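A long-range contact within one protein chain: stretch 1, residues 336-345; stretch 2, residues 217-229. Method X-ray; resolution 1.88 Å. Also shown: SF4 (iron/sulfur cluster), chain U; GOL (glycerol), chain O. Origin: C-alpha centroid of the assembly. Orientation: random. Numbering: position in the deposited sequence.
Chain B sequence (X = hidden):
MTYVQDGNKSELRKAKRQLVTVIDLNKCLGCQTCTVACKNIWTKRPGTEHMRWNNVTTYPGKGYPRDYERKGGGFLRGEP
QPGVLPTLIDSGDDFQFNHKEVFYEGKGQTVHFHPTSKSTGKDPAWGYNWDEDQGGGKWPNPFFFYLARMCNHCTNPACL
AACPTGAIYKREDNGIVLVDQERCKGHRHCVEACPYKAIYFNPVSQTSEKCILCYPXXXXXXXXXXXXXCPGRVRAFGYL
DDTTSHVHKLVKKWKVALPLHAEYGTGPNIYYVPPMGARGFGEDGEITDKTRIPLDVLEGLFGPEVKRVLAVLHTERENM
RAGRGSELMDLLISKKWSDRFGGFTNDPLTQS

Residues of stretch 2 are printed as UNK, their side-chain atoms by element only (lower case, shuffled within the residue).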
# COMPACT_ATOMS: atom_id res chain seq x y z
N LYS B 336 15.86 16.95 -9.65
CA LYS B 336 15.59 16.34 -10.96
C LYS B 336 15.86 14.86 -10.86
O LYS B 336 17.00 14.43 -10.73
CB LYS B 336 16.49 16.95 -12.01
CG LYS B 336 16.26 16.38 -13.44
CD LYS B 336 17.17 17.07 -14.45
CE LYS B 336 16.93 16.62 -15.88
NZ LYS B 336 18.07 17.14 -16.76
N TRP B 337 14.82 14.07 -10.94
CA TRP B 337 14.86 12.67 -10.67
C TRP B 337 15.84 11.97 -11.58
O TRP B 337 16.61 11.14 -11.11
CB TRP B 337 13.43 12.11 -10.85
CG TRP B 337 13.29 10.64 -10.86
CD1 TRP B 337 13.33 9.80 -9.83
CD2 TRP B 337 12.97 9.87 -12.00
NE1 TRP B 337 13.11 8.51 -10.25
CE2 TRP B 337 12.92 8.53 -11.59
CE3 TRP B 337 12.86 10.17 -13.35
CZ2 TRP B 337 12.69 7.51 -12.50
CZ3 TRP B 337 12.61 9.17 -14.22
CH2 TRP B 337 12.51 7.86 -13.79
N SER B 338 15.82 12.30 -12.87
CA SER B 338 16.61 11.52 -13.82
C SER B 338 18.10 11.65 -13.53
O SER B 338 18.90 10.83 -14.00
CB SER B 338 16.32 11.91 -15.26
OG SER B 338 16.65 13.28 -15.44
N ASP B 339 18.49 12.67 -12.77
CA ASP B 339 19.92 12.85 -12.44
C ASP B 339 20.44 11.74 -11.51
O ASP B 339 21.64 11.65 -11.32
CB ASP B 339 20.17 14.20 -11.72
CG ASP B 339 20.20 15.39 -12.67
OD1 ASP B 339 20.22 15.25 -13.89
OD2 ASP B 339 20.17 16.50 -12.15
N ARG B 340 19.55 10.95 -10.93
CA ARG B 340 19.97 9.88 -10.01
C ARG B 340 20.57 8.69 -10.73
O ARG B 340 21.16 7.83 -10.10
CB ARG B 340 18.77 9.41 -9.18
CG ARG B 340 18.23 10.54 -8.31
CD ARG B 340 17.34 10.12 -7.21
NE ARG B 340 17.99 9.33 -6.19
CZ ARG B 340 18.39 9.76 -4.98
NH1 ARG B 340 18.29 11.02 -4.61
NH2 ARG B 340 18.94 8.90 -4.17
N PHE B 341 20.45 8.63 -12.06
CA PHE B 341 20.68 7.36 -12.78
C PHE B 341 21.91 7.26 -13.60
O PHE B 341 22.01 6.37 -14.39
CB PHE B 341 19.46 7.01 -13.59
CG PHE B 341 18.22 6.93 -12.74
CD1 PHE B 341 18.02 5.85 -11.91
CD2 PHE B 341 17.34 7.98 -12.68
CE1 PHE B 341 16.93 5.77 -11.08
CE2 PHE B 341 16.21 7.91 -11.84
CZ PHE B 341 16.02 6.82 -11.04
N GLY B 342 22.83 8.18 -13.44
CA GLY B 342 24.16 7.97 -13.97
C GLY B 342 24.23 7.87 -15.47
O GLY B 342 25.08 7.13 -16.00
N GLY B 343 23.33 8.58 -16.15
CA GLY B 343 23.20 8.55 -17.60
C GLY B 343 22.31 7.46 -18.18
O GLY B 343 22.03 7.47 -19.38
N PHE B 344 21.86 6.55 -17.34
CA PHE B 344 20.84 5.54 -17.73
C PHE B 344 19.47 6.16 -17.75
O PHE B 344 18.64 5.91 -16.88
CB PHE B 344 20.92 4.34 -16.81
CG PHE B 344 22.20 3.56 -17.04
CD1 PHE B 344 22.25 2.53 -17.99
CD2 PHE B 344 23.34 3.91 -16.35
CE1 PHE B 344 23.42 1.84 -18.20
CE2 PHE B 344 24.54 3.22 -16.55
CZ PHE B 344 24.59 2.18 -17.47
N THR B 345 19.26 7.03 -18.71
CA THR B 345 18.07 7.89 -18.72
C THR B 345 17.15 7.63 -19.93
O THR B 345 16.24 8.42 -20.18
CB THR B 345 18.44 9.40 -18.74
OG1 THR B 345 19.27 9.68 -19.87
CG2 THR B 345 19.10 9.84 -17.40
N UNK B 217 17.82 -4.12 -20.08
CA UNK B 217 17.41 -2.71 -20.02
C UNK B 217 18.62 -1.78 -20.04
O UNK B 217 18.69 -0.85 -20.84
n UNK B 217 12.17 -1.46 -17.09
c UNK B 217 16.64 -2.43 -18.74
n UNK B 217 14.47 -1.61 -16.81
c UNK B 217 14.64 -2.97 -17.42
n UNK B 217 13.25 0.22 -16.07
c UNK B 217 15.25 -2.99 -18.76
c UNK B 217 13.30 -0.96 -16.67
N UNK B 218 19.60 -2.09 -19.18
CA UNK B 218 20.77 -1.24 -19.07
C UNK B 218 21.59 -1.21 -20.39
O UNK B 218 22.13 -0.19 -20.73
c UNK B 218 20.74 -1.54 -16.46
c UNK B 218 21.60 -1.53 -17.79
c UNK B 218 22.47 -2.69 -17.99
c UNK B 218 23.80 -2.24 -18.58
N UNK B 219 21.64 -2.29 -21.14
CA UNK B 219 22.34 -2.27 -22.43
C UNK B 219 21.67 -1.40 -23.51
O UNK B 219 22.28 -1.08 -24.54
o UNK B 219 22.60 -6.37 -23.39
o UNK B 219 20.51 -6.44 -24.17
c UNK B 219 22.54 -3.69 -22.93
c UNK B 219 21.29 -4.33 -23.40
c UNK B 219 21.49 -5.83 -23.68
N UNK B 220 20.41 -1.03 -23.28
CA UNK B 220 19.70 -0.01 -24.04
C UNK B 220 19.66 1.36 -23.33
O UNK B 220 18.91 2.22 -23.73
c UNK B 220 18.23 -0.45 -24.25
c UNK B 220 18.04 -1.82 -24.93
c UNK B 220 18.76 -1.91 -26.26
n UNK B 220 19.18 -3.28 -28.22
c UNK B 220 18.50 -3.28 -26.93
N UNK B 221 20.46 1.55 -22.29
CA UNK B 221 20.56 2.84 -21.60
C UNK B 221 19.39 3.11 -20.68
O UNK B 221 19.20 4.26 -20.25
N UNK B 222 18.62 2.07 -20.38
CA UNK B 222 17.42 2.16 -19.52
C UNK B 222 17.83 1.70 -18.11
O UNK B 222 18.40 0.63 -17.95
c UNK B 222 14.97 0.35 -22.01
c UNK B 222 15.91 1.45 -21.46
c UNK B 222 15.05 1.44 -19.09
c UNK B 222 16.28 1.24 -19.98
N UNK B 223 17.57 2.53 -17.11
CA UNK B 223 17.95 2.20 -15.73
C UNK B 223 17.29 0.89 -15.30
O UNK B 223 16.21 0.56 -15.79
c UNK B 223 17.51 3.37 -14.81
N UNK B 224 17.93 0.16 -14.41
CA UNK B 224 17.33 -1.05 -13.86
C UNK B 224 16.04 -0.72 -13.14
O UNK B 224 15.90 0.36 -12.57
c UNK B 224 18.79 -0.87 -11.83
n UNK B 224 18.77 -1.41 -10.61
c UNK B 224 18.31 -1.75 -12.96
o UNK B 224 19.22 0.24 -12.05
N UNK B 225 15.10 -1.66 -13.15
CA UNK B 225 13.72 -1.37 -12.80
C UNK B 225 13.56 -1.02 -11.30
O UNK B 225 12.73 -0.17 -10.91
c UNK B 225 12.84 -2.59 -13.17
N UNK B 226 14.29 -1.72 -10.45
CA UNK B 226 14.13 -1.50 -9.00
C UNK B 226 14.62 -0.13 -8.57
O UNK B 226 14.13 0.44 -7.59
c UNK B 226 14.75 -2.65 -8.20
s UNK B 226 16.51 -2.80 -8.50
N UNK B 227 15.61 0.39 -9.30
CA UNK B 227 16.07 1.74 -9.13
C UNK B 227 15.13 2.77 -9.77
O UNK B 227 14.83 3.77 -9.17
o UNK B 227 18.28 1.04 -7.60
c UNK B 227 17.47 1.89 -9.69
c UNK B 227 18.51 1.29 -8.81
n UNK B 227 19.72 1.12 -9.37
N UNK B 228 14.72 2.52 -11.01
CA UNK B 228 13.96 3.48 -11.75
C UNK B 228 12.57 3.63 -11.12
O UNK B 228 12.10 4.73 -10.99
c UNK B 228 13.80 3.11 -13.21
c UNK B 228 13.16 4.24 -14.03
n UNK B 228 10.47 6.18 -16.74
n UNK B 228 10.27 4.27 -15.50
c UNK B 228 11.03 5.13 -16.16
n UNK B 228 12.34 4.96 -16.23
c UNK B 228 13.05 3.88 -15.53
N UNK B 229 11.97 2.52 -10.71
CA UNK B 229 10.59 2.54 -10.21
C UNK B 229 10.35 2.89 -8.74
O UNK B 229 9.21 2.85 -8.25
c UNK B 229 9.90 1.21 -10.53
o UNK B 229 9.39 -1.12 -13.06
c UNK B 229 9.79 0.98 -12.06
n UNK B 229 7.63 -0.15 -12.03
c UNK B 229 8.92 -0.18 -12.44
FE1 SF4 U . 18.30 -6.85 -10.21
FE2 SF4 U . 15.70 -7.17 -10.32
FE3 SF4 U . 16.71 -4.78 -9.62
FE4 SF4 U . 16.90 -5.55 -12.19
S1 SF4 U . 14.96 -5.09 -11.05
S2 SF4 U . 18.60 -4.71 -10.93
S3 SF4 U . 17.17 -7.85 -11.97
S4 SF4 U . 16.87 -6.81 -8.44
C1 GOL O . 15.54 6.15 -16.65
O1 GOL O . 15.90 5.10 -17.61
C2 GOL O . 14.42 7.19 -16.90
O2 GOL O . 14.82 8.56 -16.96
C3 GOL O . 13.60 7.17 -18.15
O3 GOL O . 12.59 8.11 -17.94
O HOH W 1 13.29 6.30 -8.59

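Position 217 carries three carbons, a nitrogen, then a carbon bearing two more nitrogens. It touches nothing on stretch 1. That is a guanidinium, so the residue is Arg217. Its NE and NH2 each donate to the backbone O of position 223, both at 3.0 Å, and so tie the start of the stretch to its middle.

Position 218 has four carbons, forked at the first, with one arm two carbons long. Its CB lies 3.9 Å from Phe344 CE1, and its O meets the edge of the same ring, 3.5 Å from CE1. This is Ile218.

Position 219 has three carbons, the third with two oxygens: a carboxylate. Its CA-to-CB bond points away from stretch 1. This is Glu219.

Position 220 has four carbons in a row ending in nitrogen. Its CA-to-CB bond also points away. It is Lys220.

Position 221 has no side-chain atoms. Its O lies 3.2 Å from Phe344 C. That O is also 3.2 Å from Thr345 N, but the angle is too poor for a hydrogen bond. The residue is Gly221. Its phi of 77° favours glycine. It closes a type I turn from Ile218, with its N donating to Ile218 O at 2.9 Å.

Position 222 repeats the forked four-carbon pattern. Its CA-to-CB bond points away from stretch 1. It is Ile222.

Position 223 has a single carbon. This CB is 3.5 Å from Phe344 O, 3.8 Å from Phe341 CD1 and 4.1 Å from Phe344 CB. It is Ala223.

Position 224 has two carbons, the second with one oxygen and one nitrogen. It does not touch stretch 1. It is an amide, Asn224, just before a helix.

Position 225 has one carbon and is out of reach: Ala225.

Position 226 has one carbon and one sulfur, also out of reach: Cys226. Its SG binds FE3 of the iron/sulfur cluster at 2.3 Å.

Position 227 is again a two-carbon amide. Its CB is 4.2 Å from Phe341 CE1, and its O meets that ring's edge, 3.5 Å from CE1. It is Asn227. Its ND2 makes a weak hydrogen bond to Asn224 OD1 at 2.9 Å.

Position 228 has three carbons, a nitrogen and a carbon carrying two more nitrogens. Trp337 CH2 lies over one face of this guanidinium. The backbone O is 3.2 Å from Trp337 CZ2. This is Arg228, and its CG is 3.6 Å from Trp337 CZ2.

Position 229 has three carbons, the third with one oxygen and one nitrogen. Its CA-to-CB bond points away. It is Gln229.

The contact works by packing: no direct hydrogen bond crosses it. The CA-to-CB bonds of Trp337, Phe341 and Phe344 point toward stretch 2, and each ring has a backbone oxygen at its edge. Small Ala223 touches both phenylalanines. Water 1 accepts from Trp337 NE1 at 2.8 Å and lies 3.0 Å from Asn227 O, placed to donate to it. A glycerol, probably from the crystallisation liquor, accepts from Ala223 N at its O1 (3.1 Å) and from Arg228 NH2 at its O3 (3.1 Å).

Stretch 2, residues 217-229: RIEKGIANACNRQ
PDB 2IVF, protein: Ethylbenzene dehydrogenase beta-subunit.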